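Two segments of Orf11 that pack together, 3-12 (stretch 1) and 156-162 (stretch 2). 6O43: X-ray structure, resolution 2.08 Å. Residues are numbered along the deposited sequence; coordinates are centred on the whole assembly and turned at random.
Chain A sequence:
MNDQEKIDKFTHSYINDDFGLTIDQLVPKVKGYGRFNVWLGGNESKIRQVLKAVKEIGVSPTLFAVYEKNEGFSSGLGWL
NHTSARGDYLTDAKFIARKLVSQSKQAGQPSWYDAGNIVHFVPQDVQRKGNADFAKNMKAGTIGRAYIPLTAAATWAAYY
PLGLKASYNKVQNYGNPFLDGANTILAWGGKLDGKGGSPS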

# COMPACT_ATOMS: atom_id res chain seq x y z
N ASP A 3 -4.07 -2.37 16.58
CA ASP A 3 -3.38 -2.12 15.32
C ASP A 3 -3.50 -3.31 14.38
O ASP A 3 -3.71 -3.13 13.17
CB ASP A 3 -1.91 -1.79 15.58
CG ASP A 3 -1.71 -0.47 16.28
OD1 ASP A 3 -2.69 0.30 16.40
OD2 ASP A 3 -0.58 -0.20 16.73
N GLN A 4 -3.36 -4.52 14.91
CA GLN A 4 -3.44 -5.71 14.06
C GLN A 4 -4.80 -5.80 13.37
O GLN A 4 -4.89 -6.18 12.20
CB GLN A 4 -3.17 -6.96 14.89
CG GLN A 4 -2.90 -8.20 14.05
CD GLN A 4 -1.81 -7.95 13.02
OE1 GLN A 4 -0.69 -7.57 13.37
NE2 GLN A 4 -2.14 -8.16 11.75
N GLU A 5 -5.87 -5.43 14.09
CA GLU A 5 -7.20 -5.42 13.49
C GLU A 5 -7.27 -4.42 12.34
O GLU A 5 -7.88 -4.70 11.30
CB GLU A 5 -8.24 -5.10 14.56
CG GLU A 5 -9.66 -4.94 14.06
CD GLU A 5 -10.63 -4.69 15.19
OE1 GLU A 5 -10.33 -5.12 16.33
OE2 GLU A 5 -11.69 -4.06 14.96
N LYS A 6 -6.66 -3.24 12.51
CA LYS A 6 -6.63 -2.27 11.42
C LYS A 6 -5.77 -2.76 10.27
O LYS A 6 -6.15 -2.62 9.10
CB LYS A 6 -6.13 -0.92 11.94
CG LYS A 6 -7.08 -0.26 12.93
CD LYS A 6 -6.77 1.21 13.15
CE LYS A 6 -5.62 1.41 14.12
NZ LYS A 6 -5.84 2.62 14.98
N ILE A 7 -4.60 -3.33 10.57
CA ILE A 7 -3.76 -3.90 9.53
C ILE A 7 -4.52 -4.98 8.77
O ILE A 7 -4.53 -5.00 7.53
CB ILE A 7 -2.46 -4.46 10.14
CG1 ILE A 7 -1.61 -3.33 10.72
CG2 ILE A 7 -1.68 -5.26 9.10
CD1 ILE A 7 -0.56 -3.81 11.71
N ASP A 8 -5.17 -5.89 9.50
CA ASP A 8 -5.89 -6.99 8.86
C ASP A 8 -6.96 -6.46 7.91
O ASP A 8 -7.02 -6.85 6.74
CB ASP A 8 -6.51 -7.90 9.92
CG ASP A 8 -5.49 -8.80 10.59
OD1 ASP A 8 -4.31 -8.80 10.15
OD2 ASP A 8 -5.86 -9.50 11.55
N LYS A 9 -7.83 -5.58 8.41
CA LYS A 9 -8.85 -5.00 7.54
C LYS A 9 -8.23 -4.36 6.31
O LYS A 9 -8.77 -4.46 5.20
CB LYS A 9 -9.68 -3.97 8.31
CG LYS A 9 -10.44 -4.55 9.50
CD LYS A 9 -11.33 -3.50 10.15
N PHE A 10 -7.07 -3.71 6.48
CA PHE A 10 -6.46 -2.99 5.37
C PHE A 10 -5.86 -3.95 4.34
O PHE A 10 -6.20 -3.89 3.16
CB PHE A 10 -5.39 -2.03 5.91
CG PHE A 10 -4.87 -1.06 4.88
CD1 PHE A 10 -5.58 0.08 4.57
CD2 PHE A 10 -3.67 -1.30 4.23
CE1 PHE A 10 -5.10 0.98 3.63
CE2 PHE A 10 -3.19 -0.41 3.29
CZ PHE A 10 -3.91 0.73 2.98
N THR A 11 -4.97 -4.84 4.78
CA THR A 11 -4.30 -5.73 3.83
C THR A 11 -5.30 -6.58 3.06
O THR A 11 -5.05 -6.93 1.90
CB THR A 11 -3.29 -6.63 4.55
OG1 THR A 11 -3.95 -7.38 5.58
CG2 THR A 11 -2.17 -5.81 5.15
N HIS A 12 -6.42 -6.94 3.67
CA HIS A 12 -7.38 -7.84 3.03
C HIS A 12 -8.38 -7.12 2.13
O HIS A 12 -9.20 -7.79 1.49
CB HIS A 12 -8.12 -8.66 4.09
CG HIS A 12 -7.25 -9.68 4.76
ND1 HIS A 12 -6.40 -9.37 5.80
CD2 HIS A 12 -7.09 -11.01 4.53
CE1 HIS A 12 -5.76 -10.46 6.19
NE2 HIS A 12 -6.16 -11.46 5.43
N TRP A 156 6.32 -8.72 7.29
CA TRP A 156 6.32 -8.36 8.71
C TRP A 156 5.21 -7.37 9.04
O TRP A 156 4.52 -7.52 10.05
CB TRP A 156 7.68 -7.78 9.11
CG TRP A 156 8.82 -8.73 8.95
CD1 TRP A 156 8.79 -10.09 9.04
CD2 TRP A 156 10.18 -8.38 8.66
NE1 TRP A 156 10.04 -10.61 8.83
CE2 TRP A 156 10.92 -9.59 8.60
CE3 TRP A 156 10.85 -7.17 8.45
CZ2 TRP A 156 12.28 -9.61 8.33
CZ3 TRP A 156 12.21 -7.20 8.19
CH2 TRP A 156 12.91 -8.41 8.13
N ALA A 157 5.02 -6.36 8.19
CA ALA A 157 3.99 -5.36 8.45
C ALA A 157 2.61 -6.00 8.50
O ALA A 157 1.77 -5.62 9.32
CB ALA A 157 4.02 -4.27 7.39
N ALA A 158 2.35 -6.99 7.64
CA ALA A 158 1.03 -7.60 7.59
C ALA A 158 0.83 -8.64 8.68
O ALA A 158 -0.27 -8.75 9.25
CB ALA A 158 0.81 -8.24 6.21
N TYR A 159 1.87 -9.41 9.01
CA TYR A 159 1.73 -10.63 9.80
C TYR A 159 2.58 -10.70 11.06
O TYR A 159 2.34 -11.58 11.89
CB TYR A 159 2.05 -11.86 8.94
CG TYR A 159 1.04 -12.15 7.86
CD1 TYR A 159 -0.33 -12.15 8.13
CD2 TYR A 159 1.44 -12.42 6.56
CE1 TYR A 159 -1.26 -12.43 7.14
CE2 TYR A 159 0.53 -12.70 5.56
CZ TYR A 159 -0.82 -12.70 5.86
OH TYR A 159 -1.73 -12.98 4.87
N TYR A 160 3.57 -9.82 11.23
CA TYR A 160 4.42 -9.86 12.41
C TYR A 160 5.08 -8.50 12.59
O TYR A 160 6.30 -8.36 12.38
CB TYR A 160 5.47 -10.98 12.29
CG TYR A 160 6.24 -11.24 13.57
CD1 TYR A 160 5.62 -11.79 14.68
CD2 TYR A 160 7.60 -10.94 13.66
CE1 TYR A 160 6.33 -12.04 15.85
CE2 TYR A 160 8.31 -11.18 14.82
CZ TYR A 160 7.67 -11.73 15.91
OH TYR A 160 8.37 -11.97 17.07
N PRO A 161 4.31 -7.48 12.97
CA PRO A 161 4.85 -6.11 12.99
C PRO A 161 6.06 -5.92 13.89
O PRO A 161 6.82 -4.98 13.66
CB PRO A 161 3.65 -5.28 13.48
CG PRO A 161 2.45 -6.07 13.07
CD PRO A 161 2.86 -7.51 13.25
N LEU A 162 6.27 -6.78 14.89
CA LEU A 162 7.51 -6.71 15.66
C LEU A 162 8.73 -6.79 14.75
O LEU A 162 9.76 -6.17 15.04
CB LEU A 162 7.56 -7.84 16.70
CG LEU A 162 6.73 -7.70 17.97
CD1 LEU A 162 7.01 -8.88 18.89
CD2 LEU A 162 7.04 -6.38 18.67
O HOH W 1 -3.01 -8.59 7.94

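Residues 3-11 form a helix whose side meets residues 156-159, the last turn of a helix that begins earlier in the chain, nearly 150 residues further along the sequence. The backbones come closest at I7 and A158, with 6.4 Å between I7 CA and A158 CA. The contact is modest, burying 262 Å² over both stretches, and three residues account for more than half of it: A158, I7 and Q4.

A158 is the most covered, at 58 Å². Its CA-to-CB bond points sideways, and the methyl group rests against T11, with A158 CB 4.0 Å from T11 CG2. Its carbonyl does the polar work. Near the end of a helix, carbonyl oxygens run out of amide donors from the following turn: the chain leaves helical phi/psi at Y160, and L162 N, the i+4 donor for A158 O, lies 8.9 Å from A158 O. Q4 NE2 and a water bond to that oxygen. Q4 NE2 donates to A158 O at 3.2 Å with an N-H...O angle of 150°, a hydrogen bond of reasonable geometry.

Q4 reaches this position although its CA-to-CB bond points sideways. Its chi1 of -166° (t) and chi2 of 52° (p) bring the amide to the second stretch. The same nitrogen also donates to D8 OD1, one helical turn on, with Q4 NE2 to D8 OD1 at 2.8 Å and an angle of 147°. The two acceptors thus hold the amide group in place, while its oxygen lies near the proline ring, Q4 OE1 to P161 CG being 3.5 Å.

A water extends this network. It donates to D8 OD1 at 2.6 Å and to A158 O at 3.0 Å, and accepts from T11 OG1 at 2.8 Å. D8 and T11 are thereby linked to the second helix through solvent; D8 OD1 and A158 O, 4.1 Å apart and both acceptors, share two donors, Q4 NE2 and the water.

I7, with 42 Å² covered, adds further apolar surface, packing on backbone carbonyls and the proline ring. Its CA-to-CB bond points toward the second stretch, with chi1 of -66° (m) and chi2 of 161° (t). I7 CG2 and I7 CD1 both lie by A157 O, at 3.5 and 3.8 Å; I7 CG2 is also 3.8 Å from A158 O, and I7 CD1 also reaches P161 CG at 4.0 Å. P161, in a 3-10 segment with a C-gamma exo pucker, therefore has both I7 and Q4 against its CG atom.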